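Local coordinates for protein hydrogenase (NiFe) small subunit HydA (Allochromatium vinosum, PDB 3MYR) that carries the iron-sulfur clusters of a heterodimeric [NiFe] hydrogenase, which probably oxidises H2 and passes the electrons to an acceptor, at residues 214-219 with 241-247; 179-185 with 221-227; 57-61 with 96-100. One frame throughout, in Å; residues are numbered along the deposited sequence.

Interaction 1 of 3, residues 214-219 with 241-247; sequences LYRLGC and VEAGHPC. With SF4 (iron/sulfur cluster), chain J; F3S (Fe3-s4 cluster), chain K.
Two cluster-binding loops of the C-terminal region meet where Cys219 and Cys247 come together between the histidine-ligated [4Fe-4S] cluster and the [3Fe-4S] cluster. Cys219 SG holds an iron of the first, FE3, at 2.3 Å, and Cys247 SG holds FE1 of the second. The thiolates leave their backbones in the same way, each SG anti to its backbone N (chi1 -175° in Cys219, 175° in Cys247), yet they serve different clusters. The loops are tied by a weak bond: Cys247 N points its hydrogen at Cys219 SG over 3.5 Å, so a backbone N-H from the [3Fe-4S] loop reaches a thiolate of the [4Fe-4S] cluster and could slightly temper its negative charge.

Pro246, just before, is the apolar wedge. Its CB presses on Cys219 CA at 3.4 Å, tighter than an ordinary carbon contact, while its CG meets Leu217 O and lies alongside Leu217 CB. Gly218, between these two partners, adopts a conformation in which a CB would jam against the preceding carbonyl O. Leu214 sends CD1 against the peptide joining His245 to Pro246, 3.5 Å from His245 C, and on to Val241 CG1 at 4.0 Å. Leu214 CB and Val241 CG1 both also lie against the sulfide S4, so this apolar pair lines the [4Fe-4S] pocket.

The chain from Val241 to Gly244 makes a type I turn, closed by Gly244 N to Val241 O, after which His245 sets one face of its imidazole, off centre, against Pro246 CD. The imidazole stacks edge-to-face with Trp54 of the large subunit, and its NE2 bonds to Tyr262 OH. On the other nitrogen, His245 ND1 donates in the carbonyl plane to a lone pair of Pro246 O, at 2.7 Å.

Interaction 2 of 3, residues 179-185 with 221-227; sequences FYGQSIH and GPTTYNA. With SF4 (iron/sulfur cluster), chain J; F3S (Fe3-s4 cluster), chain K.
Gly221 O opens the second segment by taking two backbone donors on opposite faces of its carbonyl: Thr224 N, which closes the turn, and His185 N across the contact at 3.2 Å. A side chain on Gly221 would run into sulfide S2 of the [4Fe-4S] cluster. Pro222 then lays CG over the centre of the His185 imidazole, 3.7 Å from the ring centroid, a CH-pi contact. His185 CG stands anti to the backbone N (chi1 180°), which carries the ring out to Pro222 and to iron FE4, bound by His185 ND1 at 2.0 Å. Pro222 O and Ser183 OG share a water, and Ser183 OG also bonds to Asp186 N.

Thr224 O receives Ile184 N at 2.8 Å in a nearly straight bond (165°), part of a single beta bridge that pairs Ser183 with Tyr225. Thr224 turns its methyl toward sulfide S3 of the [3Fe-4S] cluster and OG1 to Lys220 O, while Ile184 puts CG2 on S2 of the other cluster. Ser183 CB sits over the face of the Tyr225 ring, 4.1 Å from its centroid, a CH-pi contact, and Tyr225 O lies at the edge of the Tyr180 ring, 3.3 Å from Tyr180 CD2.

Asn226 runs alongside Tyr180, its amide 26° from the ring plane. Asn226 OD1 takes Ala227 N and a water that also donates to Tyr180 OH, itself bonded to Pro145 O; Asn226 ND2 lies 3.6 Å from S3 of the [3Fe-4S] cluster. Ala227 CB ends the run against Phe179 O. With iron on ND1 and Pro222 CG on its face, the His185 imidazole is probably restrained from turning.

Interaction 3 of 3, residues 57-61 with 96-100; sequences RLQAM and ILMET
Glu99 OE2 is gripped by both terminal nitrogens of Arg57. NH2 makes the strong arm of the salt bridge, 2.9 Å long and almost straight (167°), coming to the anti lone pair of OE2; NH1 adds a weak bond at 3.4 Å. Guanidinium and carboxylate are nearly coplanar. Arg57 leaves its helix with CG anti to the backbone N, runs out straight, and bends at chi3 (68°), which swings the guanidinium across to helix 93-101. There Ile96 CG2 rests over the centre of its face, 4.1 Å from CZ.

Thr100 OG1 lies 3.1 Å from Arg57 NH2 and donates to Ile96 O at 2.7 Å; Thr100 N reaches that same carbonyl from its opposite face. Met61 crosses the side chains of Glu99 and Thr100 at about a right angle, with CE 3.5 Å from Glu99 O and SD beside the Thr100 methyl.

Helices 50-63 and 93-101 both pack on strand 5-10 of the flavodoxin-like alpha/beta domain; the short segments run 30° apart with axes 12.1 Å apart, a spacing filled by these long side chains. Arg57 NH1 also pairs with Glu54. A leucine here would probably leave the carboxylates of Glu99 and Glu54 without their shared cation and free Glu99 to swing away. One arginine thus probably offsets part of the charge of an acid on each helix, its flat group fixed by acid at the edge and isoleucine on the face.

Interactions 1 and 2 cross along the chain and adjoin each other between the two clusters of the C-terminal region, their centres 14 Å apart. They meet where Cys247 CB packs 3.7 Å from Gly221 N and Cys247 SG 3.9 Å from Thr224 CG2. Both touch the same two clusters: 214-219 and 179-185 each supply a ligand to the [4Fe-4S] cluster, and 241-247 one to the [3Fe-4S] cluster. Interaction 3 belongs to the N-terminal alpha/beta domain, on the opposite side of the chain's centre, and lies away from the cluster sites. Its centre is 42 Å from that of interaction 1 and 34 Å from that of interaction 2, with nearest atoms about 27 and 18 Å away.

Interaction 1 of 3, residues 214-219 with 241-247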
loop_
_atom_site.group_PDB
_atom_site.type_symbol
_atom_site.label_atom_id
_atom_site.label_comp_id
_atom_site.label_asym_id
_atom_site.label_seq_id
_atom_site.Cartn_x
_atom_site.Cartn_y
_atom_site.Cartn_z
ATOM N N LEU A 214 15.598 23.100 10.681
ATOM C CA LEU A 214 14.112 23.089 10.427
ATOM C C LEU A 214 13.157 23.337 11.614
ATOM O O LEU A 214 11.909 23.197 11.470
ATOM C CB LEU A 214 13.719 21.777 9.770
ATOM C CG LEU A 214 14.551 21.464 8.500
ATOM C CD1 LEU A 214 14.188 20.078 7.914
ATOM C CD2 LEU A 214 14.306 22.562 7.349
ATOM N N TYR A 215 13.732 23.750 12.741
ATOM C CA TYR A 215 13.002 23.941 13.979
ATOM C C TYR A 215 11.782 24.897 13.787
ATOM O O TYR A 215 10.661 24.596 14.249
ATOM C CB TYR A 215 13.930 24.538 15.055
ATOM C CG TYR A 215 13.169 24.838 16.339
ATOM C CD1 TYR A 215 12.677 26.107 16.615
ATOM C CD2 TYR A 215 12.898 23.845 17.225
ATOM C CE1 TYR A 215 11.969 26.367 17.794
ATOM C CE2 TYR A 215 12.172 24.089 18.371
ATOM C CZ TYR A 215 11.712 25.338 18.630
ATOM O OH TYR A 215 11.004 25.520 19.795
ATOM N N ARG A 216 12.000 25.998 13.047
ATOM C CA ARG A 216 10.946 26.961 12.816
ATOM C C ARG A 216 9.815 26.482 11.938
ATOM O O ARG A 216 8.704 27.030 11.996
ATOM C CB ARG A 216 11.585 28.316 12.376
ATOM C CG ARG A 216 11.824 29.007 13.671
ATOM C CD ARG A 216 13.010 29.757 14.025
ATOM N NE ARG A 216 13.114 30.924 13.248
ATOM C CZ ARG A 216 13.885 31.999 13.522
ATOM N NH1 ARG A 216 14.461 32.205 14.713
ATOM N NH2 ARG A 216 13.986 32.949 12.578
ATOM N N LEU A 217 10.069 25.446 11.145
ATOM C CA LEU A 217 9.040 24.789 10.398
ATOM C C LEU A 217 8.396 23.620 11.148
ATOM O O LEU A 217 7.687 22.867 10.539
ATOM C CB LEU A 217 9.661 24.234 9.073
ATOM C CG LEU A 217 10.206 25.408 8.217
ATOM C CD1 LEU A 217 11.101 24.971 7.007
ATOM C CD2 LEU A 217 9.054 26.356 7.769
ATOM N N GLY A 218 8.620 23.450 12.448
ATOM C CA GLY A 218 7.793 22.507 13.165
ATOM C C GLY A 218 8.564 21.248 13.585
ATOM O O GLY A 218 7.987 20.390 14.203
ATOM N N CYS A 219 9.880 21.174 13.296
ATOM C CA CYS A 219 10.616 19.906 13.516
ATOM C C CYS A 219 10.463 19.460 14.993
ATOM O O CYS A 219 10.692 20.262 15.899
ATOM C CB CYS A 219 12.111 20.115 13.208
ATOM S SG CYS A 219 13.075 18.560 13.325
ATOM N N VAL A 241 14.833 14.678 7.602
ATOM C CA VAL A 241 15.401 16.017 7.715
ATOM C C VAL A 241 16.472 16.240 6.631
ATOM O O VAL A 241 16.561 17.303 6.015
ATOM C CB VAL A 241 16.013 16.198 9.150
ATOM C CG1 VAL A 241 16.975 17.463 9.183
ATOM C CG2 VAL A 241 14.859 16.335 10.206
ATOM N N GLU A 242 17.203 15.190 6.267
ATOM C CA GLU A 242 18.171 15.384 5.190
ATOM C C GLU A 242 17.486 15.713 3.851
ATOM O O GLU A 242 17.957 16.537 3.080
ATOM C CB GLU A 242 19.054 14.139 5.031
ATOM C CG GLU A 242 19.977 14.294 3.850
ATOM C CD GLU A 242 20.963 13.100 3.668
ATOM O OE1 GLU A 242 21.425 12.890 2.539
ATOM O OE2 GLU A 242 21.320 12.406 4.630
ATOM N N ALA A 243 16.348 15.106 3.588
ATOM C CA ALA A 243 15.565 15.444 2.408
ATOM C C ALA A 243 14.706 16.716 2.494
ATOM O O ALA A 243 13.938 16.959 1.573
ATOM C CB ALA A 243 14.642 14.216 1.989
ATOM N N GLY A 244 14.751 17.435 3.621
ATOM C CA GLY A 244 14.235 18.798 3.697
ATOM C C GLY A 244 12.902 18.926 4.439
ATOM O O GLY A 244 12.320 19.965 4.422
ATOM N N HIS A 245 12.430 17.881 5.131
ATOM C CA HIS A 245 11.180 18.018 5.861
ATOM C C HIS A 245 11.445 17.910 7.357
ATOM O O HIS A 245 12.172 17.009 7.784
ATOM C CB HIS A 245 10.129 16.911 5.407
ATOM C CG HIS A 245 8.733 17.225 5.851
ATOM N ND1 HIS A 245 8.305 17.029 7.147
ATOM C CD2 HIS A 245 7.717 17.862 5.212
ATOM C CE1 HIS A 245 7.066 17.472 7.269
ATOM N NE2 HIS A 245 6.686 17.982 6.112
ATOM N N PRO A 246 10.751 18.721 8.180
ATOM C CA PRO A 246 10.841 18.498 9.663
ATOM C C PRO A 246 10.460 17.100 10.094
ATOM O O PRO A 246 9.548 16.491 9.507
ATOM C CB PRO A 246 9.868 19.496 10.264
ATOM C CG PRO A 246 9.079 20.132 9.048
ATOM C CD PRO A 246 9.959 19.919 7.816
ATOM N N CYS A 247 11.147 16.582 11.116
ATOM C CA CYS A 247 10.739 15.329 11.754
ATOM C C CYS A 247 9.292 15.576 12.305
ATOM O O CYS A 247 9.027 16.578 12.982
ATOM C CB CYS A 247 11.700 15.107 12.904
ATOM S SG CYS A 247 11.279 13.645 13.965
HETATM FE FE1 SF4 J . 17.836 18.793 13.304
HETATM FE FE2 SF4 J . 16.923 21.383 13.779
HETATM FE FE3 SF4 J . 15.192 19.264 13.771
HETATM FE FE4 SF4 J . 17.000 19.576 15.797
HETATM S S1 SF4 J . 15.263 20.941 15.265
HETATM S S2 SF4 J . 16.452 17.643 14.781
HETATM S S3 SF4 J . 18.810 20.385 14.624
HETATM S S4 SF4 J . 16.426 20.042 11.989
HETATM FE FE1 F3S K . 11.270 11.831 12.535
HETATM FE FE3 F3S K . 9.946 9.570 11.950
HETATM FE FE4 F3S K . 12.543 9.578 11.749
HETATM S S1 F3S K . 9.288 11.663 11.420
HETATM S S2 F3S K . 13.100 11.624 11.258
HETATM S S3 F3S K . 11.399 9.873 13.661
HETATM S S4 F3S K . 11.173 8.562 10.401
#

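Interaction 2 of 3, residues 179-185 with 221-227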
loop_
_atom_site.group_PDB
_atom_site.type_symbol
_atom_site.label_atom_id
_atom_site.label_comp_id
_atom_site.label_asym_id
_atom_site.label_seq_id
_atom_site.Cartn_x
_atom_site.Cartn_y
_atom_site.Cartn_z
ATOM N N PHE A 179 18.640 1.564 19.069
ATOM C CA PHE A 179 18.010 2.266 17.976
ATOM C C PHE A 179 17.274 3.500 18.465
ATOM O O PHE A 179 17.077 4.453 17.689
ATOM C CB PHE A 179 17.095 1.286 17.204
ATOM C CG PHE A 179 17.846 0.069 16.718
ATOM C CD1 PHE A 179 19.020 0.232 15.978
ATOM C CD2 PHE A 179 17.481 -1.207 17.123
ATOM C CE1 PHE A 179 19.774 -0.895 15.536
ATOM C CE2 PHE A 179 18.246 -2.349 16.706
ATOM C CZ PHE A 179 19.376 -2.172 15.939
ATOM N N TYR A 180 16.850 3.462 19.741
ATOM C CA TYR A 180 15.998 4.517 20.252
ATOM C C TYR A 180 16.652 5.217 21.456
ATOM O O TYR A 180 16.012 6.011 22.110
ATOM C CB TYR A 180 14.630 3.987 20.647
ATOM C CG TYR A 180 13.936 3.369 19.495
ATOM C CD1 TYR A 180 14.073 1.977 19.243
ATOM C CD2 TYR A 180 13.121 4.124 18.655
ATOM C CE1 TYR A 180 13.386 1.378 18.186
ATOM C CE2 TYR A 180 12.454 3.531 17.544
ATOM C CZ TYR A 180 12.621 2.181 17.309
ATOM O OH TYR A 180 12.023 1.566 16.223
ATOM N N GLY A 181 17.940 4.992 21.689
ATOM C CA GLY A 181 18.553 5.471 22.905
ATOM C C GLY A 181 18.876 6.969 22.815
ATOM O O GLY A 181 19.145 7.575 23.823
ATOM N N GLN A 182 18.936 7.549 21.623
ATOM C CA GLN A 182 19.345 8.997 21.483
ATOM C C GLN A 182 18.309 9.718 20.666
ATOM O O GLN A 182 17.687 9.123 19.772
ATOM C CB GLN A 182 20.707 9.146 20.770
ATOM C CG GLN A 182 21.877 8.415 21.473
ATOM C CD GLN A 182 22.335 8.980 22.869
ATOM O OE1 GLN A 182 23.249 8.396 23.499
ATOM N NE2 GLN A 182 21.775 10.115 23.317
ATOM N N SER A 183 18.130 11.004 20.932
ATOM C CA SER A 183 17.128 11.768 20.231
ATOM C C SER A 183 17.677 12.083 18.862
ATOM O O SER A 183 18.901 12.168 18.657
ATOM C CB SER A 183 16.794 13.097 20.961
ATOM O OG SER A 183 17.888 13.994 20.865
ATOM N N ILE A 184 16.771 12.315 17.932
ATOM C CA ILE A 184 17.125 12.842 16.607
ATOM C C ILE A 184 17.979 14.135 16.744
ATOM O O ILE A 184 19.058 14.298 16.092
ATOM C CB ILE A 184 15.839 13.165 15.814
ATOM C CG1 ILE A 184 14.961 11.891 15.517
ATOM C CG2 ILE A 184 16.111 13.952 14.498
ATOM C CD1 ILE A 184 15.625 10.867 14.571
ATOM N N HIS A 185 17.472 15.062 17.552
ATOM C CA HIS A 185 18.090 16.356 17.679
ATOM C C HIS A 185 19.513 16.247 18.301
ATOM O O HIS A 185 20.375 17.049 18.004
ATOM C CB HIS A 185 17.089 17.202 18.466
ATOM C CG HIS A 185 17.502 18.599 18.741
ATOM N ND1 HIS A 185 17.467 19.608 17.762
ATOM C CD2 HIS A 185 17.848 19.198 19.926
ATOM C CE1 HIS A 185 17.777 20.752 18.355
ATOM N NE2 HIS A 185 17.925 20.545 19.670
ATOM N N GLY A 221 12.257 16.871 16.133
ATOM C CA GLY A 221 13.464 16.186 16.524
ATOM C C GLY A 221 13.893 16.297 17.984
ATOM O O GLY A 221 14.430 15.298 18.518
ATOM N N PRO A 222 13.744 17.506 18.619
ATOM C CA PRO A 222 14.200 17.608 20.015
ATOM C C PRO A 222 13.589 16.643 21.033
ATOM O O PRO A 222 14.259 16.368 22.010
ATOM C CB PRO A 222 13.931 19.063 20.421
ATOM C CG PRO A 222 13.978 19.867 19.022
ATOM C CD PRO A 222 13.474 18.841 17.992
ATOM N N THR A 223 12.388 16.094 20.779
ATOM C CA THR A 223 11.691 15.213 21.736
ATOM C C THR A 223 11.438 13.849 21.072
ATOM O O THR A 223 10.698 13.051 21.609
ATOM C CB THR A 223 10.317 15.782 22.173
ATOM O OG1 THR A 223 9.507 16.029 21.007
ATOM C CG2 THR A 223 10.505 17.108 23.027
ATOM N N THR A 224 12.127 13.557 19.967
ATOM C CA THR A 224 11.921 12.300 19.251
ATOM C C THR A 224 13.117 11.380 19.304
ATOM O O THR A 224 14.246 11.795 18.944
ATOM C CB THR A 224 11.546 12.603 17.764
ATOM O OG1 THR A 224 10.378 13.473 17.793
ATOM C CG2 THR A 224 11.170 11.287 17.043
ATOM N N TYR A 225 12.856 10.112 19.654
ATOM C CA TYR A 225 13.931 9.128 19.826
ATOM C C TYR A 225 13.875 8.083 18.702
ATOM O O TYR A 225 12.833 7.439 18.543
ATOM C CB TYR A 225 13.847 8.462 21.253
ATOM C CG TYR A 225 14.336 9.425 22.347
ATOM C CD1 TYR A 225 15.653 9.361 22.862
ATOM C CD2 TYR A 225 13.532 10.473 22.754
ATOM C CE1 TYR A 225 16.109 10.331 23.825
ATOM C CE2 TYR A 225 13.945 11.393 23.727
ATOM C CZ TYR A 225 15.248 11.344 24.205
ATOM O OH TYR A 225 15.618 12.314 25.109
ATOM N N ASN A 226 14.911 8.013 17.845
ATOM C CA ASN A 226 14.889 7.106 16.657
ATOM C C ASN A 226 16.289 7.161 16.102
ATOM O O ASN A 226 17.075 7.977 16.582
ATOM C CB ASN A 226 13.850 7.524 15.599
ATOM C CG ASN A 226 13.350 6.322 14.767
ATOM O OD1 ASN A 226 14.005 5.325 14.740
ATOM N ND2 ASN A 226 12.146 6.399 14.165
ATOM N N ALA A 227 16.620 6.291 15.134
ATOM C CA ALA A 227 17.991 6.159 14.614
ATOM C C ALA A 227 18.146 6.858 13.253
ATOM O O ALA A 227 19.149 6.640 12.561
ATOM C CB ALA A 227 18.363 4.654 14.429
HETATM FE FE1 SF4 J . 17.836 18.793 13.304
HETATM FE FE2 SF4 J . 16.923 21.383 13.779
HETATM FE FE3 SF4 J . 15.192 19.264 13.771
HETATM FE FE4 SF4 J . 17.000 19.576 15.797
HETATM S S1 SF4 J . 15.263 20.941 15.265
HETATM S S2 SF4 J . 16.452 17.643 14.781
HETATM S S3 SF4 J . 18.810 20.385 14.624
HETATM S S4 SF4 J . 16.426 20.042 11.989
HETATM FE FE1 F3S K . 11.270 11.831 12.535
HETATM FE FE3 F3S K . 9.946 9.570 11.950
HETATM FE FE4 F3S K . 12.543 9.578 11.749
HETATM S S1 F3S K . 9.288 11.663 11.420
HETATM S S2 F3S K . 13.100 11.624 11.258
HETATM S S3 F3S K . 11.399 9.873 13.661
HETATM S S4 F3S K . 11.173 8.562 10.401
HETATM O O HOH W 1 13.095 2.889 13.664
HETATM O O HOH W 2 17.003 16.252 22.135
#

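Interaction 3 of 3, residues 57-61 with 96-100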
loop_
_atom_site.group_PDB
_atom_site.type_symbol
_atom_site.label_atom_id
_atom_site.label_comp_id
_atom_site.label_asym_id
_atom_site.label_seq_id
_atom_site.Cartn_x
_atom_site.Cartn_y
_atom_site.Cartn_z
ATOM N N ARG A 57 -1.614 -20.822 11.573
ATOM C CA ARG A 57 -1.283 -20.086 12.790
ATOM C C ARG A 57 -1.509 -21.005 14.026
ATOM O O ARG A 57 -0.659 -21.069 14.926
ATOM C CB ARG A 57 -2.075 -18.769 12.916
ATOM C CG ARG A 57 -2.031 -18.160 14.285
ATOM C CD ARG A 57 -2.826 -16.843 14.378
ATOM N NE ARG A 57 -4.264 -17.002 14.256
ATOM C CZ ARG A 57 -5.072 -17.319 15.264
ATOM N NH1 ARG A 57 -6.360 -17.503 15.012
ATOM N NH2 ARG A 57 -4.612 -17.480 16.512
ATOM N N LEU A 58 -2.643 -21.706 14.062
ATOM C CA LEU A 58 -2.959 -22.555 15.222
ATOM C C LEU A 58 -1.962 -23.715 15.377
ATOM O O LEU A 58 -1.588 -24.087 16.483
ATOM C CB LEU A 58 -4.426 -23.079 15.166
ATOM C CG LEU A 58 -5.488 -21.946 15.131
ATOM C CD1 LEU A 58 -6.872 -22.587 14.854
ATOM C CD2 LEU A 58 -5.518 -21.199 16.452
ATOM N N GLN A 59 -1.528 -24.288 14.265
ATOM C CA GLN A 59 -0.564 -25.376 14.346
ATOM C C GLN A 59 0.825 -24.848 14.803
ATOM O O GLN A 59 1.509 -25.447 15.627
ATOM C CB GLN A 59 -0.470 -26.070 13.000
ATOM C CG GLN A 59 0.453 -27.325 13.010
ATOM C CD GLN A 59 0.775 -27.855 11.601
ATOM O OE1 GLN A 59 0.129 -27.481 10.617
ATOM N NE2 GLN A 59 1.792 -28.711 11.506
ATOM N N ALA A 60 1.213 -23.679 14.327
ATOM C CA ALA A 60 2.388 -23.027 14.897
ATOM C C ALA A 60 2.271 -22.831 16.393
ATOM O O ALA A 60 3.227 -23.077 17.095
ATOM C CB ALA A 60 2.705 -21.672 14.177
ATOM N N MET A 61 1.146 -22.341 16.884
ATOM C CA MET A 61 1.009 -22.108 18.303
ATOM C C MET A 61 1.073 -23.457 19.080
ATOM O O MET A 61 1.691 -23.521 20.137
ATOM C CB MET A 61 -0.300 -21.399 18.632
ATOM C CG MET A 61 -0.352 -19.903 18.135
ATOM S SD MET A 61 -2.080 -19.411 18.054
ATOM C CE MET A 61 -2.659 -19.790 19.712
ATOM N N ILE A 96 -7.973 -12.573 19.194
ATOM C CA ILE A 96 -6.853 -13.221 18.503
ATOM C C ILE A 96 -5.523 -12.849 19.186
ATOM O O ILE A 96 -4.660 -13.686 19.428
ATOM C CB ILE A 96 -6.823 -12.832 17.000
ATOM C CG1 ILE A 96 -8.106 -13.343 16.261
ATOM C CG2 ILE A 96 -5.503 -13.366 16.348
ATOM C CD1 ILE A 96 -8.441 -12.358 15.018
ATOM N N LEU A 97 -5.371 -11.570 19.529
ATOM C CA LEU A 97 -4.205 -11.113 20.261
ATOM C C LEU A 97 -4.012 -11.926 21.541
ATOM O O LEU A 97 -2.911 -12.525 21.750
ATOM C CB LEU A 97 -4.322 -9.616 20.592
ATOM C CG LEU A 97 -3.228 -9.078 21.549
ATOM C CD1 LEU A 97 -1.921 -8.967 20.700
ATOM C CD2 LEU A 97 -3.590 -7.652 22.003
ATOM N N MET A 98 -5.055 -11.994 22.375
ATOM C CA MET A 98 -4.887 -12.570 23.693
ATOM C C MET A 98 -4.629 -14.050 23.535
ATOM O O MET A 98 -3.777 -14.598 24.223
ATOM C CB MET A 98 -6.105 -12.305 24.641
ATOM C CG MET A 98 -6.316 -10.764 24.945
ATOM S SD MET A 98 -4.781 -9.871 25.286
ATOM C CE MET A 98 -4.487 -10.526 26.959
ATOM N N GLU A 99 -5.318 -14.704 22.593
ATOM C CA GLU A 99 -5.129 -16.156 22.446
ATOM C C GLU A 99 -3.714 -16.476 21.822
ATOM O O GLU A 99 -3.073 -17.421 22.232
ATOM C CB GLU A 99 -6.287 -16.731 21.632
ATOM C CG GLU A 99 -5.910 -17.876 20.703
ATOM C CD GLU A 99 -6.986 -18.195 19.618
ATOM O OE1 GLU A 99 -8.087 -18.652 20.019
ATOM O OE2 GLU A 99 -6.737 -17.995 18.391
ATOM N N THR A 100 -3.193 -15.645 20.914
ATOM C CA THR A 100 -1.939 -15.953 20.278
ATOM C C THR A 100 -0.739 -15.614 21.188
ATOM O O THR A 100 0.253 -16.354 21.219
ATOM C CB THR A 100 -1.826 -15.154 18.989
ATOM O OG1 THR A 100 -3.005 -15.403 18.218
ATOM C CG2 THR A 100 -0.639 -15.567 18.189
#